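Local coordinates for flavodoxin (Aquifex aeolicus, PDB 2ARK), which probably serves as a low-potential electron donor to redox enzymes, carrying electrons on an FMN cofactor, at residues Met4-Thr13 with Gly34-Ala45. Residues are numbered along the deposited sequence; the frame is centred on the assembly and turned at random.
Sequences MGKVLVIYDT and GTEVRLKHVDEA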
HETATM    1  N   MSE A   4      26.513  15.711  17.110  1.00 40.32           N
HETATM    2  CA  MSE A   4      25.326  16.303  16.490  1.00 41.23           C
HETATM    3  C   MSE A   4      24.470  15.205  15.866  1.00 38.63           C
HETATM    4  O   MSE A   4      24.982  14.165  15.447  1.00 38.59           O
HETATM    5  CB  MSE A   4      25.717  17.305  15.402  1.00 40.53           C
HETATM    6  CG  MSE A   4      26.390  18.564  15.885  1.00 43.29           C
HETATM    7 SE   MSE A   4      27.078  19.704  14.381  1.00 48.93          SE
HETATM    8  CE  MSE A   4      25.400  20.842  14.075  1.00 46.94           C
ATOM      9  N   GLY A   5      23.165  15.433  15.798  1.00 37.04           N
ATOM     10  CA  GLY A   5      22.286  14.586  14.996  1.00 34.36           C
ATOM     11  C   GLY A   5      22.696  14.688  13.540  1.00 32.96           C
ATOM     12  O   GLY A   5      22.982  15.764  13.047  1.00 32.93           O
ATOM     13  N   LYS A   6      22.759  13.554  12.862  1.00 31.83           N
ATOM     14  CA  LYS A   6      23.213  13.478  11.474  1.00 30.87           C
ATOM     15  C   LYS A   6      22.013  13.130  10.582  1.00 29.87           C
ATOM     16  O   LYS A   6      21.445  12.030  10.700  1.00 28.49           O
ATOM     17  CB  LYS A   6      24.311  12.410  11.339  1.00 31.23           C
ATOM     18  CG  LYS A   6      25.673  12.823  11.827  1.00 31.00           C
ATOM     19  CD  LYS A   6      26.268  11.728  12.683  1.00 34.65           C
ATOM     20  CE  LYS A   6      27.237  10.826  11.944  1.00 35.73           C
ATOM     21  NZ  LYS A   6      27.488   9.591  12.738  1.00 35.53           N
ATOM     22  N   VAL A   7      21.618  14.093   9.737  1.00 28.83           N
ATOM     23  CA  VAL A   7      20.466  13.953   8.834  1.00 28.19           C
ATOM     24  C   VAL A   7      20.867  13.994   7.343  1.00 28.13           C
ATOM     25  O   VAL A   7      21.583  14.895   6.890  1.00 29.19           O
ATOM     26  CB  VAL A   7      19.366  15.007   9.180  1.00 28.15           C
ATOM     27  CG1 VAL A   7      18.289  15.096   8.107  1.00 26.19           C
ATOM     28  CG2 VAL A   7      18.718  14.678  10.510  1.00 28.67           C
ATOM     29  N   LEU A   8      20.414  13.006   6.587  1.00 28.27           N
ATOM     30  CA  LEU A   8      20.630  12.942   5.131  1.00 27.92           C
ATOM     31  C   LEU A   8      19.331  13.264   4.435  1.00 27.25           C
ATOM     32  O   LEU A   8      18.305  12.596   4.651  1.00 27.86           O
ATOM     33  CB  LEU A   8      21.070  11.538   4.702  1.00 27.39           C
ATOM     34  CG  LEU A   8      21.955  11.266   3.476  1.00 29.98           C
ATOM     35  CD1 LEU A   8      21.537   9.954   2.830  1.00 27.29           C
ATOM     36  CD2 LEU A   8      22.098  12.397   2.384  1.00 29.04           C
ATOM     37  N   VAL A   9      19.349  14.302   3.617  1.00 26.69           N
ATOM     38  CA  VAL A   9      18.229  14.551   2.726  1.00 25.80           C
ATOM     39  C   VAL A   9      18.711  14.149   1.343  1.00 26.25           C
ATOM     40  O   VAL A   9      19.610  14.758   0.803  1.00 25.62           O
ATOM     41  CB  VAL A   9      17.733  16.017   2.768  1.00 25.62           C
ATOM     42  CG1 VAL A   9      16.474  16.203   1.877  1.00 23.23           C
ATOM     43  CG2 VAL A   9      17.439  16.413   4.193  1.00 23.63           C
ATOM     44  N   ILE A  10      18.121  13.094   0.794  1.00 26.52           N
ATOM     45  CA  ILE A  10      18.550  12.593  -0.509  1.00 27.67           C
ATOM     46  C   ILE A  10      17.325  12.630  -1.425  1.00 26.88           C
ATOM     47  O   ILE A  10      16.252  12.256  -0.994  1.00 27.18           O
ATOM     48  CB  ILE A  10      19.197  11.170  -0.356  1.00 27.73           C
ATOM     49  CG1 ILE A  10      19.786  10.685  -1.652  1.00 28.43           C
ATOM     50  CG2 ILE A  10      18.209  10.103   0.231  1.00 25.86           C
ATOM     51  CD1 ILE A  10      19.972   9.123  -1.622  1.00 30.10           C
ATOM     52  N   TYR A  11      17.450  13.134  -2.658  1.00 26.28           N
ATOM     53  CA  TYR A  11      16.253  13.309  -3.538  1.00 24.89           C
ATOM     54  C   TYR A  11      16.584  12.998  -5.001  1.00 25.03           C
ATOM     55  O   TYR A  11      17.722  13.156  -5.442  1.00 23.33           O
ATOM     56  CB  TYR A  11      15.656  14.733  -3.418  1.00 23.94           C
ATOM     57  CG  TYR A  11      16.619  15.760  -3.933  1.00 23.81           C
ATOM     58  CD1 TYR A  11      16.543  16.218  -5.241  1.00 22.48           C
ATOM     59  CD2 TYR A  11      17.675  16.204  -3.143  1.00 22.04           C
ATOM     60  CE1 TYR A  11      17.496  17.110  -5.745  1.00 21.84           C
ATOM     61  CE2 TYR A  11      18.601  17.103  -3.623  1.00 22.58           C
ATOM     62  CZ  TYR A  11      18.505  17.555  -4.917  1.00 22.44           C
ATOM     63  OH  TYR A  11      19.448  18.426  -5.392  1.00 23.95           O
ATOM     64  N   ASP A  12      15.573  12.528  -5.731  1.00 25.89           N
ATOM     65  CA  ASP A  12      15.567  12.551  -7.174  1.00 26.56           C
ATOM     66  C   ASP A  12      14.596  13.651  -7.596  1.00 27.76           C
ATOM     67  O   ASP A  12      13.798  14.134  -6.781  1.00 28.50           O
ATOM     68  CB  ASP A  12      15.129  11.198  -7.726  1.00 26.76           C
ATOM     69  CG  ASP A  12      15.450  11.035  -9.217  1.00 27.37           C
ATOM     70  OD1 ASP A  12      16.038  11.951  -9.811  1.00 28.32           O
ATOM     71  OD2 ASP A  12      15.087  10.016  -9.824  1.00 27.68           O
ATOM     72  N   THR A  13      14.648  14.052  -8.861  1.00 28.68           N
ATOM     73  CA  THR A  13      13.725  15.059  -9.393  1.00 29.99           C
ATOM     74  C   THR A  13      13.608  14.970 -10.944  1.00 31.09           C
ATOM     75  O   THR A  13      14.575  14.663 -11.634  1.00 30.62           O
ATOM     76  CB  THR A  13      14.156  16.511  -8.898  1.00 30.66           C
ATOM     77  OG1 THR A  13      13.164  17.465  -9.267  1.00 31.16           O
ATOM     78  CG2 THR A  13      15.529  16.940  -9.470  1.00 28.25           C
ATOM     79  N   GLY A  34      22.048  21.912  16.753  1.00 30.12           N
ATOM     80  CA  GLY A  34      22.884  20.728  16.961  1.00 29.54           C
ATOM     81  C   GLY A  34      22.487  19.545  16.089  1.00 29.08           C
ATOM     82  O   GLY A  34      22.734  18.388  16.445  1.00 29.21           O
ATOM     83  N   THR A  35      21.840  19.842  14.965  1.00 28.15           N
ATOM     84  CA  THR A  35      21.595  18.872  13.925  1.00 27.46           C
ATOM     85  C   THR A  35      22.419  19.262  12.716  1.00 28.07           C
ATOM     86  O   THR A  35      22.405  20.413  12.255  1.00 27.46           O
ATOM     87  CB  THR A  35      20.111  18.805  13.530  1.00 27.50           C
ATOM     88  OG1 THR A  35      19.315  18.550  14.694  1.00 26.11           O
ATOM     89  CG2 THR A  35      19.872  17.711  12.480  1.00 25.75           C
ATOM     90  N   GLU A  36      23.144  18.276  12.211  1.00 28.89           N
ATOM     91  CA  GLU A  36      23.949  18.411  11.018  1.00 29.17           C
ATOM     92  C   GLU A  36      23.237  17.759   9.805  1.00 29.01           C
ATOM     93  O   GLU A  36      22.708  16.647   9.908  1.00 29.07           O
ATOM     94  CB  GLU A  36      25.266  17.738  11.281  1.00 28.51           C
ATOM     95  CG  GLU A  36      26.264  18.064  10.264  1.00 31.31           C
ATOM     96  CD  GLU A  36      27.575  17.420  10.561  1.00 33.04           C
ATOM     97  OE1 GLU A  36      27.605  16.472  11.389  1.00 33.16           O
ATOM     98  OE2 GLU A  36      28.565  17.868   9.959  1.00 32.76           O
ATOM     99  N   VAL A  37      23.249  18.442   8.658  1.00 28.93           N
ATOM    100  CA  VAL A  37      22.487  17.994   7.481  1.00 28.75           C
ATOM    101  C   VAL A  37      23.363  17.836   6.217  1.00 28.39           C
ATOM    102  O   VAL A  37      24.200  18.675   5.927  1.00 27.43           O
ATOM    103  CB  VAL A  37      21.255  18.937   7.231  1.00 28.79           C
ATOM    104  CG1 VAL A  37      20.451  18.540   5.976  1.00 28.14           C
ATOM    105  CG2 VAL A  37      20.356  18.947   8.459  1.00 29.58           C
ATOM    106  N   ARG A  38      23.171  16.741   5.487  1.00 27.82           N
ATOM    107  CA  ARG A  38      23.785  16.589   4.171  1.00 27.65           C
ATOM    108  C   ARG A  38      22.613  16.600   3.203  1.00 27.17           C
ATOM    109  O   ARG A  38      21.639  15.891   3.442  1.00 27.38           O
ATOM    110  CB  ARG A  38      24.587  15.279   4.073  1.00 27.03           C
ATOM    111  CG  ARG A  38      26.046  15.486   4.068  1.00 28.06           C
ATOM    112  CD  ARG A  38      26.842  14.701   5.117  1.00 30.23           C
ATOM    113  NE  ARG A  38      27.506  13.528   4.562  1.00 30.64           N
ATOM    114  CZ  ARG A  38      28.654  13.012   4.993  1.00 30.53           C
ATOM    115  NH1 ARG A  38      29.330  13.553   5.991  1.00 30.31           N
ATOM    116  NH2 ARG A  38      29.144  11.943   4.389  1.00 33.31           N
ATOM    117  N   LEU A  39      22.684  17.430   2.155  1.00 26.60           N
ATOM    118  CA  LEU A  39      21.670  17.451   1.066  1.00 25.66           C
ATOM    119  C   LEU A  39      22.284  16.940  -0.246  1.00 26.48           C
ATOM    120  O   LEU A  39      23.242  17.536  -0.773  1.00 25.94           O
ATOM    121  CB  LEU A  39      21.121  18.864   0.901  1.00 25.03           C
ATOM    122  CG  LEU A  39      20.136  19.226  -0.212  1.00 25.76           C
ATOM    123  CD1 LEU A  39      18.815  18.388  -0.166  1.00 22.14           C
ATOM    124  CD2 LEU A  39      19.846  20.732  -0.183  1.00 23.77           C
ATOM    125  N   LYS A  40      21.780  15.819  -0.763  1.00 27.32           N
ATOM    126  CA  LYS A  40      22.334  15.263  -2.029  1.00 28.76           C
ATOM    127  C   LYS A  40      21.270  14.883  -3.047  1.00 28.77           C
ATOM    128  O   LYS A  40      20.249  14.362  -2.683  1.00 29.73           O
ATOM    129  CB  LYS A  40      23.204  14.026  -1.770  1.00 29.40           C
ATOM    130  CG  LYS A  40      24.205  14.143  -0.616  1.00 30.88           C
ATOM    131  CD  LYS A  40      25.613  14.469  -1.046  1.00 31.01           C
ATOM    132  CE  LYS A  40      26.503  14.667   0.220  1.00 33.89           C
ATOM    133  NZ  LYS A  40      28.035  14.558   0.056  1.00 32.94           N
ATOM    134  N   HIS A  41      21.515  15.154  -4.322  1.00 29.12           N
ATOM    135  CA  HIS A  41      20.780  14.501  -5.404  1.00 29.35           C
ATOM    136  C   HIS A  41      21.227  13.000  -5.437  1.00 29.75           C
ATOM    137  O   HIS A  41      22.375  12.676  -5.097  1.00 28.90           O
ATOM    138  CB  HIS A  41      21.039  15.237  -6.737  1.00 28.62           C
ATOM    139  CG  HIS A  41      20.364  14.619  -7.922  1.00 29.94           C
ATOM    140  ND1 HIS A  41      19.028  14.807  -8.205  1.00 33.51           N
ATOM    141  CD2 HIS A  41      20.840  13.817  -8.903  1.00 32.51           C
ATOM    142  CE1 HIS A  41      18.705  14.130  -9.295  1.00 32.98           C
ATOM    143  NE2 HIS A  41      19.787  13.516  -9.736  1.00 33.66           N
ATOM    144  N   VAL A  42      20.321  12.101  -5.818  1.00 29.67           N
ATOM    145  CA  VAL A  42      20.645  10.676  -5.935  1.00 30.54           C
ATOM    146  C   VAL A  42      21.945  10.342  -6.732  1.00 31.77           C
ATOM    147  O   VAL A  42      22.685   9.437  -6.328  1.00 31.55           O
ATOM    148  CB  VAL A  42      19.437   9.834  -6.445  1.00 29.66           C
ATOM    149  CG1 VAL A  42      19.058  10.192  -7.849  1.00 29.45           C
ATOM    150  CG2 VAL A  42      19.749   8.376  -6.379  1.00 29.85           C
ATOM    151  N   ASP A  43      22.215  11.061  -7.836  1.00 32.60           N
ATOM    152  CA  ASP A  43      23.420  10.839  -8.656  1.00 33.88           C
ATOM    153  C   ASP A  43      24.692  11.269  -7.923  1.00 34.22           C
ATOM    154  O   ASP A  43      25.786  10.841  -8.284  1.00 34.57           O
ATOM    155  CB  ASP A  43      23.413  11.681  -9.935  1.00 34.90           C
ATOM    156  CG  ASP A  43      22.286  11.348 -10.896  1.00 37.11           C
ATOM    157  OD1 ASP A  43      21.814  10.182 -10.966  1.00 39.47           O
ATOM    158  OD2 ASP A  43      21.897  12.306 -11.607  1.00 40.65           O
ATOM    159  N   GLU A  44      24.538  12.142  -6.933  1.00 33.94           N
ATOM    160  CA  GLU A  44      25.619  12.659  -6.104  1.00 34.75           C
ATOM    161  C   GLU A  44      25.914  11.726  -4.927  1.00 33.78           C
ATOM    162  O   GLU A  44      27.040  11.641  -4.480  1.00 34.80           O
ATOM    163  CB  GLU A  44      25.128  13.985  -5.523  1.00 34.98           C
ATOM    164  CG  GLU A  44      26.027  15.185  -5.578  1.00 36.95           C
ATOM    165  CD  GLU A  44      25.455  16.385  -4.743  1.00 38.04           C
ATOM    166  OE1 GLU A  44      24.191  16.587  -4.686  1.00 37.07           O
ATOM    167  OE2 GLU A  44      26.300  17.133  -4.159  1.00 41.62           O
ATOM    168  N   ALA A  45      24.884  11.052  -4.416  1.00 32.99           N
ATOM    169  CA  ALA A  45      24.917  10.345  -3.127  1.00 32.06           C
ATOM    170  C   ALA A  45      25.742   9.062  -3.096  1.00 31.54           C
ATOM    171  O   ALA A  45      25.912   8.392  -4.119  1.00 31.21           O
ATOM    172  CB  ALA A  45      23.500  10.056  -2.647  1.00 32.08           C
TER
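Gly-5 O accepts the amide of Glu-36, N to O 2.7 Å. The CA-H of Thr-35 also leans on this oxygen. The same pattern repeats up the pair: the amides of Gly-5, Val-7, Val-9 and Tyr-11 alternate with those of Glu-36, Arg-38, Lys-40 and Val-42 as donors. These eight bonds join segments 4-13 and 34-45, whose parallel strands 5-11 and 35-41 approach to 4.7 Å between axes. Helix 17-30 connects the two strands in a beta-alpha-beta unit of the flavodoxin fold.

On the face with Val-7 and Val-9 the contacts are mostly apolar and aromatic. Val-7 CG2 meets Thr-35 CG2 at 3.8 Å. Leu-39 CD1 touches both Val-9 CG1 and Tyr-11 CE2, 3.7 Å from the latter. With CG between the backbone N and the carbonyl carbon (chi1 65°), the Tyr-11 ring lies against Lys-40 and His-41. One face of its ring receives the CA-H of His-41, with CA 4.0 Å from the ring centroid. The His-41 ring turns its edge to the Tyr-11 face in an offset edge-to-face pair, planes 72° apart. A leucine in place of Tyr-11 would probably leave His-41 without its aromatic mate and open a gap beside Leu-39. Helix 17-30 also touches Tyr-11, through Lys-19 and Ala-22.

On the other face, Ile-10 CD1 packs on Ala-45 CB at 3.8 Å, and Phe-74 of helix 69-78 touches both residues. Buried Leu-8 and Ile-10 share this face with longer charged chains, Arg-38 being held by Asp-49 and Trp-52. Beyond the strand, Asp-12 OD1 accepts Thr-13 N from above the carboxylate plane, while OD2 bonds Ser-68. Thr-13 OG1 bonds Gly-16 N near a phosphate ion, consistent with the loop that binds the FMN phosphate in flavodoxins. Backbone bonds thus set the strand register, and the side chains fit each face to its covering helices.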